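Local coordinates for protein phospho-2-dehydro-3-deoxyheptonate aldolase (Francisella tularensis, PDB 3TQK) that probably catalyses the condensation of phosphoenolpyruvate with D-erythrose 4-phosphate to DAHP, the first step of chorismate biosynthesis, at residues A[30-35]-A[134-139]; A[88-93]-A[128-133]. All coordinates share one frame; numbering follows the deposited sequence.

Contact 1 of 2, residues A[30-35]-A[134-139]; sequences FETVRK and GLPCAT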
ATOM      1  N   PHE A  30       3.304  22.813 -20.513  1.00 28.97           N
ATOM      2  CA  PHE A  30       4.636  22.222 -20.548  1.00 28.92           C
ATOM      3  C   PHE A  30       5.653  23.107 -19.812  1.00 28.95           C
ATOM      4  O   PHE A  30       6.453  22.623 -18.991  1.00 27.61           O
ATOM      5  CB  PHE A  30       5.076  22.022 -21.994  1.00 30.24           C
ATOM      6  CG  PHE A  30       6.510  21.600 -22.141  1.00 31.48           C
ATOM      7  CD1 PHE A  30       6.895  20.293 -21.869  1.00 32.85           C
ATOM      8  CD2 PHE A  30       7.476  22.505 -22.565  1.00 34.76           C
ATOM      9  CE1 PHE A  30       8.226  19.889 -22.010  1.00 34.16           C
ATOM     10  CE2 PHE A  30       8.815  22.117 -22.703  1.00 35.40           C
ATOM     11  CZ  PHE A  30       9.187  20.807 -22.429  1.00 34.83           C
ATOM     12  N   GLU A  31       5.593  24.403 -20.101  1.00 29.78           N
ATOM     13  CA  GLU A  31       6.545  25.359 -19.556  1.00 30.12           C
ATOM     14  C   GLU A  31       6.320  25.629 -18.079  1.00 28.66           C
ATOM     15  O   GLU A  31       7.288  25.803 -17.337  1.00 28.95           O
ATOM     16  CB  GLU A  31       6.528  26.657 -20.369  1.00 32.08           C
ATOM     17  CG  GLU A  31       7.040  26.421 -21.788  1.00 34.95           C
ATOM     18  CD  GLU A  31       6.842  27.583 -22.729  1.00 40.23           C
ATOM     19  OE1 GLU A  31       6.152  28.569 -22.368  1.00 41.05           O
ATOM     20  OE2 GLU A  31       7.383  27.490 -23.858  1.00 44.65           O
ATOM     21  N   THR A  32       5.060  25.636 -17.649  1.00 27.80           N
ATOM     22  CA  THR A  32       4.739  25.762 -16.231  1.00 25.74           C
ATOM     23  C   THR A  32       5.286  24.571 -15.445  1.00 24.19           C
ATOM     24  O   THR A  32       5.858  24.745 -14.363  1.00 23.15           O
ATOM     25  CB  THR A  32       3.215  25.886 -16.007  1.00 26.12           C
ATOM     26  OG1 THR A  32       2.734  27.054 -16.666  1.00 25.64           O
ATOM     27  CG2 THR A  32       2.857  25.983 -14.510  1.00 24.59           C
ATOM     28  N   VAL A  33       5.120  23.365 -15.980  1.00 23.28           N
ATOM     29  CA  VAL A  33       5.578  22.175 -15.278  1.00 21.77           C
ATOM     30  C   VAL A  33       7.102  22.141 -15.238  1.00 22.25           C
ATOM     31  O   VAL A  33       7.691  21.933 -14.183  1.00 21.32           O
ATOM     32  CB  VAL A  33       5.036  20.870 -15.904  1.00 21.55           C
ATOM     33  CG1 VAL A  33       5.609  19.655 -15.184  1.00 18.76           C
ATOM     34  CG2 VAL A  33       3.496  20.837 -15.854  1.00 20.85           C
ATOM     35  N   ARG A  34       7.734  22.367 -16.387  1.00 23.74           N
ATOM     36  CA  ARG A  34       9.181  22.311 -16.486  1.00 24.49           C
ATOM     37  C   ARG A  34       9.817  23.267 -15.489  1.00 24.39           C
ATOM     38  O   ARG A  34      10.699  22.878 -14.717  1.00 24.18           O
ATOM     39  CB  ARG A  34       9.655  22.665 -17.896  1.00 26.14           C
ATOM     40  CG  ARG A  34      11.191  22.583 -18.049  1.00 28.58           C
ATOM     41  CD  ARG A  34      11.648  22.951 -19.434  1.00 32.26           C
ATOM     42  NE  ARG A  34      11.232  24.308 -19.777  1.00 35.30           N
ATOM     43  CZ  ARG A  34      11.212  24.796 -21.015  1.00 39.89           C
ATOM     44  NH1 ARG A  34      11.606  24.056 -22.052  1.00 41.06           N
ATOM     45  NH2 ARG A  34      10.789  26.037 -21.224  1.00 42.36           N
ATOM     46  N   LYS A  35       9.338  24.504 -15.493  1.00 24.88           N
ATOM     47  CA  LYS A  35       9.882  25.544 -14.637  1.00 25.35           C
ATOM     48  C   LYS A  35       9.597  25.284 -13.166  1.00 23.76           C
ATOM     49  O   LYS A  35      10.516  25.306 -12.339  1.00 23.61           O
ATOM     50  CB  LYS A  35       9.315  26.898 -15.054  1.00 27.03           C
ATOM     51  CG  LYS A  35       9.754  28.101 -14.222  1.00 29.71           C
ATOM     52  CD  LYS A  35       9.080  29.358 -14.793  1.00 34.05           C
ATOM     53  CE  LYS A  35       9.442  30.629 -14.059  1.00 36.20           C
ATOM     54  NZ  LYS A  35       9.282  31.789 -15.003  1.00 40.46           N
ATOM     55  N   GLY A 134      -0.961  28.725 -15.893  1.00 31.68           N
ATOM     56  CA  GLY A 134       0.341  29.023 -15.302  1.00 30.87           C
ATOM     57  C   GLY A 134       0.477  28.608 -13.844  1.00 29.58           C
ATOM     58  O   GLY A 134       1.403  29.056 -13.171  1.00 29.36           O
ATOM     59  N   LEU A 135      -0.441  27.761 -13.361  1.00 28.61           N
ATOM     60  CA  LEU A 135      -0.439  27.294 -11.973  1.00 27.63           C
ATOM     61  C   LEU A 135       0.157  25.905 -11.884  1.00 25.72           C
ATOM     62  O   LEU A 135      -0.378  24.964 -12.468  1.00 25.85           O
ATOM     63  CB  LEU A 135      -1.861  27.212 -11.394  1.00 28.39           C
ATOM     64  CG  LEU A 135      -2.424  28.421 -10.652  1.00 30.76           C
ATOM     65  CD1 LEU A 135      -3.938  28.215 -10.387  1.00 33.34           C
ATOM     66  CD2 LEU A 135      -1.673  28.689  -9.357  1.00 28.19           C
ATOM     67  N   PRO A 136       1.241  25.754 -11.117  1.00 24.63           N
ATOM     68  CA  PRO A 136       1.713  24.403 -10.846  1.00 23.15           C
ATOM     69  C   PRO A 136       0.704  23.649 -10.000  1.00 22.81           C
ATOM     70  O   PRO A 136       0.039  24.262  -9.148  1.00 23.19           O
ATOM     71  CB  PRO A 136       2.994  24.611 -10.039  1.00 22.78           C
ATOM     72  CG  PRO A 136       3.255  26.075 -10.009  1.00 23.40           C
ATOM     73  CD  PRO A 136       2.036  26.788 -10.433  1.00 24.92           C
ATOM     74  N   CYS A 137       0.633  22.334 -10.211  1.00 21.79           N
ATOM     75  CA  CYS A 137      -0.338  21.476  -9.541  1.00 21.35           C
ATOM     76  C   CYS A 137       0.280  20.303  -8.778  1.00 20.45           C
ATOM     77  O   CYS A 137       1.285  19.741  -9.207  1.00 19.71           O
ATOM     78  CB  CYS A 137      -1.302  20.919 -10.586  1.00 21.74           C
ATOM     79  SG  CYS A 137      -2.357  22.155 -11.289  1.00 21.79           S
ATOM     80  N   ALA A 138      -0.382  19.932  -7.676  1.00 20.61           N
ATOM     81  CA  ALA A 138      -0.033  18.807  -6.814  1.00 20.18           C
ATOM     82  C   ALA A 138      -1.163  17.773  -6.780  1.00 20.89           C
ATOM     83  O   ALA A 138      -2.331  18.134  -6.799  1.00 21.35           O
ATOM     84  CB  ALA A 138       0.217  19.313  -5.388  1.00 20.14           C
ATOM     85  N   THR A 139      -0.823  16.491  -6.705  1.00 21.43           N
ATOM     86  CA  THR A 139      -1.839  15.453  -6.505  1.00 22.93           C
ATOM     87  C   THR A 139      -1.237  14.279  -5.764  1.00 23.21           C
ATOM     88  O   THR A 139      -0.024  14.212  -5.606  1.00 23.24           O
ATOM     89  CB  THR A 139      -2.433  14.990  -7.834  1.00 23.03           C
ATOM     90  OG1 THR A 139      -3.721  14.405  -7.599  1.00 24.51           O
ATOM     91  CG2 THR A 139      -1.518  13.994  -8.516  1.00 22.89           C
TER

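Contact 2 of 2, residues A[88-93]-A[128-133]; sequences MRVYFE and SDLTNM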
HETATM    1  N   MSE A  88      -0.895  24.483  -6.543  1.00 23.52           N
HETATM    2  CA  MSE A  88      -2.277  24.184  -6.227  1.00 24.71           C
HETATM    3  C   MSE A  88      -2.539  22.709  -6.018  1.00 23.43           C
HETATM    4  O   MSE A  88      -2.168  21.873  -6.835  1.00 21.99           O
HETATM    5  CB  MSE A  88      -3.248  24.637  -7.283  1.00 26.18           C
HETATM    6  CG  MSE A  88      -4.653  24.191  -6.861  1.00 29.27           C
HETATM    7 SE   MSE A  88      -5.927  25.197  -7.694  1.00 36.48          SE
HETATM    8  CE  MSE A  88      -7.576  24.169  -7.359  1.00 31.66           C
ATOM      9  N   ARG A  89      -3.257  22.436  -4.939  1.00 23.89           N
ATOM     10  CA  ARG A  89      -3.615  21.095  -4.531  1.00 23.95           C
ATOM     11  C   ARG A  89      -4.805  20.625  -5.362  1.00 24.20           C
ATOM     12  O   ARG A  89      -5.895  21.214  -5.306  1.00 25.65           O
ATOM     13  CB  ARG A  89      -3.954  21.141  -3.041  1.00 24.78           C
ATOM     14  CG  ARG A  89      -4.252  19.838  -2.378  1.00 25.40           C
ATOM     15  CD  ARG A  89      -4.902  20.086  -1.012  1.00 27.53           C
ATOM     16  NE  ARG A  89      -5.566  18.861  -0.602  1.00 29.37           N
ATOM     17  CZ  ARG A  89      -4.987  17.872   0.066  1.00 29.35           C
ATOM     18  NH1 ARG A  89      -3.733  17.971   0.474  1.00 28.73           N
ATOM     19  NH2 ARG A  89      -5.684  16.774   0.347  1.00 31.72           N
ATOM     20  N   VAL A  90      -4.592  19.581  -6.153  1.00 23.32           N
ATOM     21  CA  VAL A  90      -5.640  19.039  -7.007  1.00 24.13           C
ATOM     22  C   VAL A  90      -5.757  17.541  -6.735  1.00 24.57           C
ATOM     23  O   VAL A  90      -5.212  16.719  -7.483  1.00 23.42           O
ATOM     24  CB  VAL A  90      -5.344  19.307  -8.510  1.00 24.01           C
ATOM     25  CG1 VAL A  90      -6.600  19.122  -9.337  1.00 23.71           C
ATOM     26  CG2 VAL A  90      -4.780  20.712  -8.717  1.00 23.77           C
ATOM     27  N   TYR A  91      -6.462  17.195  -5.653  1.00 26.15           N
ATOM     28  CA  TYR A  91      -6.549  15.806  -5.192  1.00 27.07           C
ATOM     29  C   TYR A  91      -7.816  15.121  -5.666  1.00 28.60           C
ATOM     30  O   TYR A  91      -8.892  15.708  -5.642  1.00 30.06           O
ATOM     31  CB  TYR A  91      -6.448  15.732  -3.676  1.00 27.39           C
ATOM     32  CG  TYR A  91      -5.020  15.720  -3.178  1.00 28.42           C
ATOM     33  CD1 TYR A  91      -4.095  16.656  -3.634  1.00 28.86           C
ATOM     34  CD2 TYR A  91      -4.585  14.772  -2.264  1.00 31.29           C
ATOM     35  CE1 TYR A  91      -2.789  16.653  -3.191  1.00 28.95           C
ATOM     36  CE2 TYR A  91      -3.265  14.769  -1.806  1.00 32.21           C
ATOM     37  CZ  TYR A  91      -2.374  15.718  -2.276  1.00 30.52           C
ATOM     38  OH  TYR A  91      -1.065  15.737  -1.830  1.00 32.13           O
ATOM     39  N   PHE A  92      -7.689  13.871  -6.091  1.00 29.36           N
ATOM     40  CA  PHE A  92      -8.817  13.175  -6.716  1.00 31.49           C
ATOM     41  C   PHE A  92      -9.280  11.942  -5.938  1.00 32.99           C
ATOM     42  O   PHE A  92     -10.011  11.107  -6.471  1.00 33.14           O
ATOM     43  CB  PHE A  92      -8.456  12.789  -8.149  1.00 30.76           C
ATOM     44  CG  PHE A  92      -8.223  13.965  -9.053  1.00 30.54           C
ATOM     45  CD1 PHE A  92      -9.238  14.871  -9.301  1.00 30.82           C
ATOM     46  CD2 PHE A  92      -6.982  14.170  -9.645  1.00 30.34           C
ATOM     47  CE1 PHE A  92      -9.035  15.958 -10.137  1.00 30.99           C
ATOM     48  CE2 PHE A  92      -6.779  15.250 -10.486  1.00 30.56           C
ATOM     49  CZ  PHE A  92      -7.805  16.147 -10.727  1.00 30.56           C
ATOM     50  N   GLU A  93      -8.880  11.846  -4.674  1.00 34.64           N
ATOM     51  CA  GLU A  93      -9.194  10.675  -3.863  1.00 36.43           C
ATOM     52  C   GLU A  93      -9.249  11.052  -2.376  1.00 37.45           C
ATOM     53  O   GLU A  93      -8.446  11.846  -1.891  1.00 37.46           O
ATOM     54  CB  GLU A  93      -8.154   9.573  -4.129  1.00 35.83           C
ATOM     55  CG  GLU A  93      -8.565   8.145  -3.735  1.00 38.95           C
ATOM     56  CD  GLU A  93      -7.885   7.630  -2.453  1.00 43.56           C
ATOM     57  OE1 GLU A  93      -7.439   8.451  -1.610  1.00 46.99           O
ATOM     58  OE2 GLU A  93      -7.795   6.392  -2.287  1.00 46.56           O
ATOM     59  N   SER A 128      -4.960  20.051 -17.128  1.00 23.24           N
ATOM     60  CA  SER A 128      -4.568  20.785 -18.335  1.00 24.09           C
ATOM     61  C   SER A 128      -4.930  22.260 -18.186  1.00 25.51           C
ATOM     62  O   SER A 128      -4.076  23.116 -18.385  1.00 26.39           O
ATOM     63  CB  SER A 128      -5.222  20.190 -19.578  1.00 24.96           C
ATOM     64  OG  SER A 128      -4.823  20.873 -20.756  1.00 26.66           O
ATOM     65  N   ASP A 129      -6.176  22.543 -17.803  1.00 25.98           N
ATOM     66  CA  ASP A 129      -6.658  23.917 -17.629  1.00 27.56           C
ATOM     67  C   ASP A 129      -5.865  24.728 -16.596  1.00 27.11           C
ATOM     68  O   ASP A 129      -5.490  25.869 -16.856  1.00 27.37           O
ATOM     69  CB  ASP A 129      -8.160  23.939 -17.260  1.00 28.30           C
ATOM     70  CG  ASP A 129      -9.056  23.441 -18.397  1.00 29.71           C
ATOM     71  OD1 ASP A 129      -8.540  23.261 -19.512  1.00 31.23           O
ATOM     72  OD2 ASP A 129     -10.265  23.212 -18.182  1.00 28.42           O
ATOM     73  N   LEU A 130      -5.616  24.134 -15.434  1.00 26.52           N
ATOM     74  CA  LEU A 130      -4.906  24.823 -14.355  1.00 26.32           C
ATOM     75  C   LEU A 130      -3.460  25.172 -14.729  1.00 26.15           C
ATOM     76  O   LEU A 130      -3.028  26.320 -14.550  1.00 26.90           O
ATOM     77  CB  LEU A 130      -4.933  23.982 -13.083  1.00 25.09           C
ATOM     78  CG  LEU A 130      -6.320  23.783 -12.461  1.00 25.99           C
ATOM     79  CD1 LEU A 130      -6.254  22.737 -11.359  1.00 25.37           C
ATOM     80  CD2 LEU A 130      -6.851  25.084 -11.921  1.00 27.48           C
ATOM     81  N   THR A 131      -2.719  24.192 -15.244  1.00 25.32           N
ATOM     82  CA  THR A 131      -1.345  24.409 -15.665  1.00 24.81           C
ATOM     83  C   THR A 131      -1.271  25.359 -16.850  1.00 26.95           C
ATOM     84  O   THR A 131      -0.306  26.133 -16.973  1.00 26.85           O
ATOM     85  CB  THR A 131      -0.649  23.105 -16.053  1.00 23.80           C
ATOM     86  OG1 THR A 131      -1.435  22.428 -17.035  1.00 23.78           O
ATOM     87  CG2 THR A 131      -0.421  22.214 -14.816  1.00 21.52           C
ATOM     88  N   ASN A 132      -2.290  25.312 -17.712  1.00 28.25           N
ATOM     89  CA  ASN A 132      -2.376  26.241 -18.830  1.00 30.52           C
ATOM     90  C   ASN A 132      -2.610  27.683 -18.376  1.00 32.08           C
ATOM     91  O   ASN A 132      -2.282  28.628 -19.096  1.00 33.07           O
ATOM     92  CB  ASN A 132      -3.459  25.805 -19.817  1.00 31.65           C
ATOM     93  CG  ASN A 132      -3.371  26.538 -21.126  1.00 34.29           C
ATOM     94  OD1 ASN A 132      -4.332  27.163 -21.558  1.00 35.96           O
ATOM     95  ND2 ASN A 132      -2.196  26.490 -21.758  1.00 36.56           N
HETATM   96  N   MSE A 133      -3.167  27.851 -17.180  1.00 32.57           N
HETATM   97  CA  MSE A 133      -3.271  29.175 -16.557  1.00 34.62           C
HETATM   98  C   MSE A 133      -1.953  29.613 -15.905  1.00 33.50           C
HETATM   99  O   MSE A 133      -1.856  30.728 -15.397  1.00 34.25           O
HETATM  100  CB  MSE A 133      -4.357  29.182 -15.478  1.00 35.48           C
HETATM  101  CG  MSE A 133      -5.783  29.060 -15.984  1.00 40.03           C
HETATM  102 SE   MSE A 133      -6.941  28.566 -14.493  1.00 47.25          SE
HETATM  103  CE  MSE A 133      -6.195  29.777 -13.160  1.00 40.47           C
TER

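Contact 1 of 2, residues A[30-35]-A[134-139]
The Schellman motif that ends helix 116-132 of this TIM barrel meets an N-terminal helix, 27-45, where Thr32 lies against Gly134 and the two residues after it. Gly134 has left helical geometry with a positive phi of 93°, and the chain turns there to run through Leu135 and Pro136 into barrel strand 137-140. Helix 27-45 precedes the first barrel strand in sequence, so the contact ties an N-terminal extension to the loop that leads into the third strand. Thr32 does nearly all the touching from the helix side, its CB directed at the turn and both branches used. With OG1 anti to the carbonyl carbon (chi1 -61°), the hydroxyl comes down on the glycine, OG1 to Gly134 CA 3.4 Å. The single hydroxyl proton faces two carbonyl oxygens and must be shared or alternate between them: Thr28 O, the stronger partner, one turn back in its own helix, and Thr131 O in the last turn of helix 116-132, which links the two helices directly. The methyl branch, anti to the backbone N, goes to the peptide path beyond the turn, with Thr32 CG2 3.6 Å from Gly134 C and 3.8 Å from Leu135 C. The CB of Leu135 points away from Thr32, and its side chain packs on Ala70 and Leu73 of helix 63-80, so the short connection is packed against different helices. The methyl also reaches the start of the proline: Thr32 CG2 stands 3.8 Å from Pro136 N and 4.2 Å from Pro136 CD.

Contact 2 of 2, residues A[88-93]-A[128-133]
Leu130 holds CG anti to its carbonyl carbon, chi1 -66°, and with chi2 at 170° its two methyls are carried from helix 116-132 toward Val90 and Met88. On the other side Val90, chi1 -163°, has CG2 anti to its carbonyl carbon, which turns that methyl to the helix. The two branched side chains meet tip to tip: Val90 CG2 is 3.6 Å from Leu130 CD1, while Val90 CG1 sits farther back at 4.2 Å from the same methyl. The second leucine branch goes to Met88, a selenomethionine whose extended chain brings Met88 SE to 4.3 Å from Leu130 CD2. One leucine thus spreads its fork over two residues of the strand 84-89 region that lie two apart, an instance of the helix-on-sheet packing that surrounds the barrel of a TIM fold. The same layer is filled by Leu126 and Leu127 against Val90, by Cys137 of the next strand against both Val90 and Leu130, and by Ala70 of helix 63-80 against Leu130. All three touching residues are buried, and between these two segments the hold is apolar: dispersion and the exclusion of water act through the fit of methyl groups and selenium.

Overall arrangement
Both contacts belong to the same sector of the eight-stranded parallel barrel, their centres about 9 Å apart. Along the chain the order is 30-35, 88-93, 128-133, 134-139, so contact 2 falls within the span that contact 1 brackets. Helix 116-132 is followed directly, through the turn at Gly134, by strand 137-140, which pairs with neighbouring strand 84-89: Ala138 O lies 2.8 Å from Val90 N, and Thr139 OG1 2.8 Å from Val90 O, both probable hydrogen bonds. Contact 2 fastens this helix to the barrel, and contact 1 lays the N-terminal helix 27-45 over its end. Both are packing of the barrel's outer layer, away from the metal site, with the manganese ion about 13 Å from the side chain of Val90.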